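Local coordinates for hyaluronidase (Thermobaculum terrenum, PDB 5DIY), which probably acts as a family 84 O-GlcNAc hydrolase, cleaving terminal beta-linked N-acetylglucosamine from modified proteins, at residues Asp384-Asn395 against Ser411-Leu422. Numbering follows the deposited sequence.
Sequences DYLDQAMITFSN and SLQKALQGRTYL
Tyr421 sends its ring anti to the backbone N (chi1 178°), out toward helix 373-398, where the CG methylene of Gln388, anti to its own carbonyl carbon, lies over one face. The Gln388 CG hydrogens make a CH-pi contact there, CG lying 3.7 Å from the Tyr421 ring centroid and displaced toward the rim; a flexible chain with apolar methylenes and a polar end suits this partly exposed spot. At the rim of the same ring, Tyr421 OH comes to the edge of the Tyr385 ring, 3.5 Å from CD1, the two side chains crossing at about a right angle. Thr392 is the central knob, set among Ala415, Gly418, Arg419 and Leu422. Its OG1, anti to the carbonyl carbon, bonds Gln388 O one turn back at 2.9 Å, so a buried hydroxyl is satisfied within its own helix while lying 3.4 Å from Gly418 CA. Glycine suits that position because any CB would collide with this oxygen, and with Ala415 it lets the axes close to 8.2 Å. At the other end of the pair, Asn395 ND2 makes a bent bond (N-H...O 131°) to Ile391 O from above its carbonyl plane, and the amide lies against Lys414 CB and Ser411 CB, the latter 3.1 Å from OD1. With an alanine here the amide and its bond to Ile391 O are gone, and a gap is likely to open beside Lys414 and Ser411. Ser411 OG adds a weak bond to Asn395 O. Helix 440-451 covers Tyr385 and Leu422 from outside the pair. Crossing at 145°, these are neighbouring, roughly antiparallel helices of the C-terminal helical bundle, well away from the catalytic TIM barrel.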
ATOM      1  N   ASP C 384     -12.665  11.561 -20.725  1.00 24.58           N
ATOM      2  CA  ASP C 384     -12.688  12.505 -21.855  1.00 25.79           C
ATOM      3  C   ASP C 384     -12.128  11.858 -23.120  1.00 25.41           C
ATOM      4  O   ASP C 384     -12.651  12.066 -24.217  1.00 25.10           O
ATOM      5  CB  ASP C 384     -11.866  13.780 -21.564  1.00 27.04           C
ATOM      6  CG  ASP C 384     -12.484  14.676 -20.494  1.00 27.31           C
ATOM      7  OD1 ASP C 384     -13.707  14.649 -20.277  1.00 28.44           O
ATOM      8  OD2 ASP C 384     -11.718  15.429 -19.865  1.00 29.16           O
ATOM      9  N   TYR C 385     -11.073  11.060 -22.964  1.00 25.94           N
ATOM     10  CA  TYR C 385     -10.403  10.452 -24.118  1.00 26.01           C
ATOM     11  C   TYR C 385     -11.242   9.316 -24.714  1.00 25.42           C
ATOM     12  O   TYR C 385     -11.317   9.176 -25.940  1.00 25.48           O
ATOM     13  CB  TYR C 385      -8.993   9.968 -23.762  1.00 26.28           C
ATOM     14  CG  TYR C 385      -8.102  10.977 -23.055  1.00 27.65           C
ATOM     15  CD1 TYR C 385      -8.372  12.361 -23.073  1.00 28.60           C
ATOM     16  CD2 TYR C 385      -6.961  10.549 -22.380  1.00 27.97           C
ATOM     17  CE1 TYR C 385      -7.544  13.264 -22.420  1.00 28.19           C
ATOM     18  CE2 TYR C 385      -6.126  11.447 -21.734  1.00 28.66           C
ATOM     19  CZ  TYR C 385      -6.424  12.803 -21.752  1.00 29.31           C
ATOM     20  OH  TYR C 385      -5.589  13.690 -21.104  1.00 29.74           O
ATOM     21  N   LEU C 386     -11.876   8.518 -23.856  1.00 24.93           N
ATOM     22  CA  LEU C 386     -12.804   7.478 -24.316  1.00 25.56           C
ATOM     23  C   LEU C 386     -13.965   8.055 -25.121  1.00 25.55           C
ATOM     24  O   LEU C 386     -14.403   7.454 -26.096  1.00 25.58           O
ATOM     25  CB  LEU C 386     -13.367   6.677 -23.140  1.00 26.27           C
ATOM     26  CG  LEU C 386     -12.434   5.637 -22.528  1.00 27.68           C
ATOM     27  CD1 LEU C 386     -13.050   5.098 -21.241  1.00 28.06           C
ATOM     28  CD2 LEU C 386     -12.159   4.501 -23.507  1.00 28.36           C
ATOM     29  N   ASP C 387     -14.455   9.213 -24.689  1.00 26.06           N
ATOM     30  CA  ASP C 387     -15.496   9.953 -25.395  1.00 27.04           C
ATOM     31  C   ASP C 387     -15.083  10.284 -26.838  1.00 26.51           C
ATOM     32  O   ASP C 387     -15.872  10.137 -27.770  1.00 25.32           O
ATOM     33  CB  ASP C 387     -15.831  11.242 -24.622  1.00 28.57           C
ATOM     34  CG  ASP C 387     -17.258  11.714 -24.833  1.00 30.58           C
ATOM     35  OD1 ASP C 387     -18.064  11.020 -25.493  1.00 31.13           O
ATOM     36  OD2 ASP C 387     -17.581  12.809 -24.321  1.00 34.49           O
ATOM     37  N   GLN C 388     -13.834  10.706 -27.018  1.00 26.18           N
ATOM     38  CA  GLN C 388     -13.281  10.930 -28.353  1.00 26.23           C
ATOM     39  C   GLN C 388     -13.071   9.636 -29.155  1.00 25.65           C
ATOM     40  O   GLN C 388     -13.213   9.646 -30.377  1.00 25.46           O
ATOM     41  CB  GLN C 388     -11.990  11.749 -28.272  1.00 27.51           C
ATOM     42  CG  GLN C 388     -12.213  13.161 -27.729  1.00 28.64           C
ATOM     43  CD  GLN C 388     -13.103  13.999 -28.623  1.00 29.71           C
ATOM     44  OE1 GLN C 388     -12.984  13.948 -29.845  1.00 30.96           O
ATOM     45  NE2 GLN C 388     -14.008  14.762 -28.021  1.00 30.51           N
ATOM     46  N   ALA C 389     -12.746   8.531 -28.483  1.00 25.04           N
ATOM     47  CA  ALA C 389     -12.709   7.213 -29.147  1.00 25.24           C
ATOM     48  C   ALA C 389     -14.086   6.807 -29.676  1.00 25.10           C
ATOM     49  O   ALA C 389     -14.192   6.246 -30.766  1.00 25.60           O
ATOM     50  CB  ALA C 389     -12.170   6.142 -28.210  1.00 24.76           C
ATOM     51  N   MET C 390     -15.124   7.092 -28.891  1.00 25.49           N
ATOM     52  CA  MET C 390     -16.523   6.888 -29.289  1.00 26.42           C
ATOM     53  C   MET C 390     -16.854   7.608 -30.594  1.00 26.00           C
ATOM     54  O   MET C 390     -17.437   7.022 -31.510  1.00 25.13           O
ATOM     55  CB  MET C 390     -17.452   7.379 -28.171  1.00 28.24           C
ATOM     56  CG  MET C 390     -18.947   7.303 -28.447  1.00 29.66           C
ATOM     57  SD  MET C 390     -19.517   5.608 -28.359  1.00 32.84           S
ATOM     58  CE  MET C 390     -21.160   5.789 -29.047  1.00 32.40           C
ATOM     59  N   ILE C 391     -16.467   8.876 -30.668  1.00 26.38           N
ATOM     60  CA  ILE C 391     -16.720   9.694 -31.847  1.00 27.17           C
ATOM     61  C   ILE C 391     -15.982   9.124 -33.052  1.00 25.64           C
ATOM     62  O   ILE C 391     -16.546   9.038 -34.146  1.00 24.46           O
ATOM     63  CB  ILE C 391     -16.314  11.168 -31.618  1.00 28.39           C
ATOM     64  CG1 ILE C 391     -17.212  11.808 -30.552  1.00 29.32           C
ATOM     65  CG2 ILE C 391     -16.410  11.970 -32.915  1.00 29.55           C
ATOM     66  CD1 ILE C 391     -16.559  12.975 -29.847  1.00 29.87           C
ATOM     67  N   THR C 392     -14.729   8.729 -32.842  1.00 25.04           N
ATOM     68  CA  THR C 392     -13.903   8.194 -33.917  1.00 24.64           C
ATOM     69  C   THR C 392     -14.509   6.914 -34.498  1.00 24.67           C
ATOM     70  O   THR C 392     -14.701   6.825 -35.711  1.00 25.85           O
ATOM     71  CB  THR C 392     -12.453   7.958 -33.442  1.00 24.69           C
ATOM     72  OG1 THR C 392     -11.920   9.187 -32.945  1.00 24.44           O
ATOM     73  CG2 THR C 392     -11.569   7.449 -34.580  1.00 24.85           C
ATOM     74  N   PHE C 393     -14.830   5.950 -33.632  1.00 24.88           N
ATOM     75  CA  PHE C 393     -15.445   4.681 -34.060  1.00 25.20           C
ATOM     76  C   PHE C 393     -16.800   4.863 -34.745  1.00 25.70           C
ATOM     77  O   PHE C 393     -17.058   4.223 -35.768  1.00 25.92           O
ATOM     78  CB  PHE C 393     -15.626   3.705 -32.885  1.00 25.86           C
ATOM     79  CG  PHE C 393     -14.389   2.925 -32.516  1.00 26.03           C
ATOM     80  CD1 PHE C 393     -13.715   2.158 -33.461  1.00 27.13           C
ATOM     81  CD2 PHE C 393     -13.931   2.907 -31.200  1.00 27.18           C
ATOM     82  CE1 PHE C 393     -12.588   1.422 -33.115  1.00 27.37           C
ATOM     83  CE2 PHE C 393     -12.814   2.164 -30.844  1.00 27.49           C
ATOM     84  CZ  PHE C 393     -12.137   1.425 -31.804  1.00 27.94           C
ATOM     85  N   SER C 394     -17.658   5.718 -34.186  1.00 25.92           N
ATOM     86  CA  SER C 394     -18.979   5.996 -34.780  1.00 27.14           C
ATOM     87  C   SER C 394     -18.868   6.487 -36.228  1.00 27.46           C
ATOM     88  O   SER C 394     -19.589   6.033 -37.110  1.00 26.48           O
ATOM     89  CB  SER C 394     -19.738   7.043 -33.957  1.00 27.67           C
ATOM     90  OG  SER C 394     -19.817   6.678 -32.588  1.00 29.21           O
ATOM     91  N   ASN C 395     -17.947   7.414 -36.457  1.00 28.92           N
ATOM     92  CA  ASN C 395     -17.721   7.962 -37.792  1.00 30.62           C
ATOM     93  C   ASN C 395     -16.982   7.035 -38.742  1.00 32.74           C
ATOM     94  O   ASN C 395     -17.169   7.120 -39.954  1.00 34.14           O
ATOM     95  CB  ASN C 395     -17.038   9.314 -37.682  1.00 30.03           C
ATOM     96  CG  ASN C 395     -17.963  10.352 -37.102  1.00 29.15           C
ATOM     97  OD1 ASN C 395     -18.956  10.685 -37.719  1.00 30.30           O
ATOM     98  ND2 ASN C 395     -17.678  10.826 -35.904  1.00 29.17           N
ATOM     99  N   SER C 411     -18.198  12.141 -42.979  1.00 61.86           N
ATOM    100  CA  SER C 411     -17.692  12.052 -41.602  1.00 58.21           C
ATOM    101  C   SER C 411     -16.227  11.586 -41.460  1.00 58.09           C
ATOM    102  O   SER C 411     -15.754  11.330 -40.340  1.00 51.61           O
ATOM    103  CB  SER C 411     -18.602  11.121 -40.800  1.00 57.25           C
ATOM    104  OG  SER C 411     -18.653   9.825 -41.369  1.00 53.79           O
ATOM    105  N   LEU C 412     -15.510  11.486 -42.581  1.00 58.50           N
ATOM    106  CA  LEU C 412     -14.070  11.206 -42.569  1.00 58.82           C
ATOM    107  C   LEU C 412     -13.303  12.292 -41.808  1.00 56.89           C
ATOM    108  O   LEU C 412     -12.314  11.994 -41.134  1.00 56.05           O
ATOM    109  CB  LEU C 412     -13.522  11.088 -44.000  1.00 60.28           C
ATOM    110  CG  LEU C 412     -12.181  10.362 -44.159  1.00 61.94           C
ATOM    111  CD1 LEU C 412     -12.329   8.873 -43.860  1.00 63.05           C
ATOM    112  CD2 LEU C 412     -11.610  10.575 -45.554  1.00 62.74           C
ATOM    113  N   GLN C 413     -13.774  13.535 -41.919  1.00 55.99           N
ATOM    114  CA  GLN C 413     -13.196  14.684 -41.205  1.00 56.56           C
ATOM    115  C   GLN C 413     -13.250  14.504 -39.679  1.00 51.95           C
ATOM    116  O   GLN C 413     -12.252  14.726 -38.990  1.00 50.06           O
ATOM    117  CB  GLN C 413     -13.919  15.983 -41.602  1.00 60.36           C
ATOM    118  CG  GLN C 413     -13.129  17.259 -41.340  1.00 64.69           C
ATOM    119  CD  GLN C 413     -13.896  18.512 -41.747  1.00 67.93           C
ATOM    120  OE1 GLN C 413     -14.848  18.910 -41.072  1.00 72.41           O
ATOM    121  NE2 GLN C 413     -13.486  19.141 -42.849  1.00 68.22           N
ATOM    122  N   LYS C 414     -14.408  14.094 -39.165  1.00 46.88           N
ATOM    123  CA  LYS C 414     -14.577  13.839 -37.729  1.00 44.88           C
ATOM    124  C   LYS C 414     -13.707  12.667 -37.245  1.00 39.85           C
ATOM    125  O   LYS C 414     -13.198  12.707 -36.129  1.00 38.27           O
ATOM    126  CB  LYS C 414     -16.052  13.589 -37.382  1.00 46.54           C
ATOM    127  CG  LYS C 414     -16.944  14.807 -37.585  1.00 49.31           C
ATOM    128  CD  LYS C 414     -18.425  14.453 -37.599  1.00 50.85           C
ATOM    129  CE  LYS C 414     -19.020  14.410 -36.199  1.00 52.00           C
ATOM    130  NZ  LYS C 414     -20.459  14.020 -36.232  1.00 52.71           N
ATOM    131  N   ALA C 415     -13.538  11.644 -38.084  1.00 37.29           N
ATOM    132  CA  ALA C 415     -12.675  10.499 -37.768  1.00 36.74           C
ATOM    133  C   ALA C 415     -11.192  10.895 -37.729  1.00 36.29           C
ATOM    134  O   ALA C 415     -10.515  10.656 -36.725  1.00 35.97           O
ATOM    135  CB  ALA C 415     -12.897   9.371 -38.763  1.00 36.01           C
ATOM    136  N   LEU C 416     -10.710  11.505 -38.815  1.00 36.97           N
ATOM    137  CA  LEU C 416      -9.338  12.044 -38.895  1.00 38.51           C
ATOM    138  C   LEU C 416      -9.010  12.977 -37.742  1.00 37.67           C
ATOM    139  O   LEU C 416      -7.924  12.908 -37.170  1.00 37.82           O
ATOM    140  CB  LEU C 416      -9.117  12.812 -40.202  1.00 40.34           C
ATOM    141  CG  LEU C 416      -9.049  11.999 -41.497  1.00 42.56           C
ATOM    142  CD1 LEU C 416      -9.223  12.917 -42.704  1.00 43.81           C
ATOM    143  CD2 LEU C 416      -7.744  11.225 -41.595  1.00 43.00           C
ATOM    144  N   GLN C 417      -9.955  13.849 -37.416  1.00 37.12           N
ATOM    145  CA  GLN C 417      -9.814  14.789 -36.304  1.00 38.39           C
ATOM    146  C   GLN C 417      -9.666  14.072 -34.956  1.00 36.93           C
ATOM    147  O   GLN C 417      -8.884  14.499 -34.107  1.00 37.07           O
ATOM    148  CB  GLN C 417     -11.024  15.722 -36.286  1.00 41.41           C
ATOM    149  CG  GLN C 417     -11.027  16.797 -35.213  1.00 44.15           C
ATOM    150  CD  GLN C 417     -12.162  17.780 -35.419  1.00 47.21           C
ATOM    151  OE1 GLN C 417     -13.031  17.930 -34.559  1.00 50.02           O
ATOM    152  NE2 GLN C 417     -12.173  18.443 -36.574  1.00 48.44           N
ATOM    153  N   GLY C 418     -10.428  12.996 -34.770  1.00 34.60           N
ATOM    154  CA  GLY C 418     -10.319  12.152 -33.584  1.00 33.78           C
ATOM    155  C   GLY C 418      -8.974  11.455 -33.461  1.00 32.43           C
ATOM    156  O   GLY C 418      -8.435  11.362 -32.368  1.00 32.24           O
ATOM    157  N   ARG C 419      -8.425  10.980 -34.579  1.00 32.87           N
ATOM    158  CA  ARG C 419      -7.093  10.359 -34.584  1.00 33.95           C
ATOM    159  C   ARG C 419      -6.034  11.332 -34.102  1.00 31.37           C
ATOM    160  O   ARG C 419      -5.188  10.971 -33.295  1.00 29.88           O
ATOM    161  CB  ARG C 419      -6.698   9.860 -35.976  1.00 36.03           C
ATOM    162  CG  ARG C 419      -7.510   8.686 -36.477  1.00 38.71           C
ATOM    163  CD  ARG C 419      -6.901   8.071 -37.733  1.00 40.26           C
ATOM    164  NE  ARG C 419      -5.857   7.075 -37.432  1.00 41.71           N
ATOM    165  CZ  ARG C 419      -4.539   7.228 -37.615  1.00 42.16           C
ATOM    166  NH1 ARG C 419      -4.022   8.355 -38.099  1.00 43.12           N
ATOM    167  NH2 ARG C 419      -3.718   6.231 -37.302  1.00 41.75           N
ATOM    168  N   THR C 420      -6.102  12.561 -34.613  1.00 30.16           N
ATOM    169  CA  THR C 420      -5.213  13.650 -34.197  1.00 29.27           C
ATOM    170  C   THR C 420      -5.300  13.877 -32.693  1.00 28.20           C
ATOM    171  O   THR C 420      -4.275  13.905 -32.006  1.00 27.52           O
ATOM    172  CB  THR C 420      -5.566  14.956 -34.948  1.00 28.82           C
ATOM    173  OG1 THR C 420      -5.431  14.728 -36.353  1.00 29.63           O
ATOM    174  CG2 THR C 420      -4.677  16.119 -34.540  1.00 28.29           C
ATOM    175  N   TYR C 421      -6.525  14.033 -32.196  1.00 27.23           N
ATOM    176  CA  TYR C 421      -6.763  14.247 -30.771  1.00 27.43           C
ATOM    177  C   TYR C 421      -6.191  13.100 -29.931  1.00 26.61           C
ATOM    178  O   TYR C 421      -5.539  13.345 -28.920  1.00 25.21           O
ATOM    179  CB  TYR C 421      -8.263  14.413 -30.486  1.00 28.61           C
ATOM    180  CG  TYR C 421      -8.588  14.593 -29.017  1.00 30.63           C
ATOM    181  CD1 TYR C 421      -8.718  13.489 -28.164  1.00 31.99           C
ATOM    182  CD2 TYR C 421      -8.764  15.862 -28.470  1.00 31.83           C
ATOM    183  CE1 TYR C 421      -9.004  13.653 -26.812  1.00 32.39           C
ATOM    184  CE2 TYR C 421      -9.051  16.031 -27.124  1.00 32.68           C
ATOM    185  CZ  TYR C 421      -9.176  14.925 -26.304  1.00 32.61           C
ATOM    186  OH  TYR C 421      -9.469  15.092 -24.972  1.00 35.60           O
ATOM    187  N   LEU C 422      -6.453  11.862 -30.344  1.00 26.13           N
ATOM    188  CA  LEU C 422      -6.007  10.692 -29.581  1.00 26.52           C
ATOM    189  C   LEU C 422      -4.483  10.587 -29.542  1.00 25.96           C
ATOM    190  O   LEU C 422      -3.913  10.322 -28.489  1.00 24.66           O
ATOM    191  CB  LEU C 422      -6.630   9.401 -30.121  1.00 26.58           C
ATOM    192  CG  LEU C 422      -8.125   9.251 -29.812  1.00 27.12           C
ATOM    193  CD1 LEU C 422      -8.676   8.025 -30.512  1.00 27.33           C
ATOM    194  CD2 LEU C 422      -8.396   9.194 -28.315  1.00 27.68           C
TER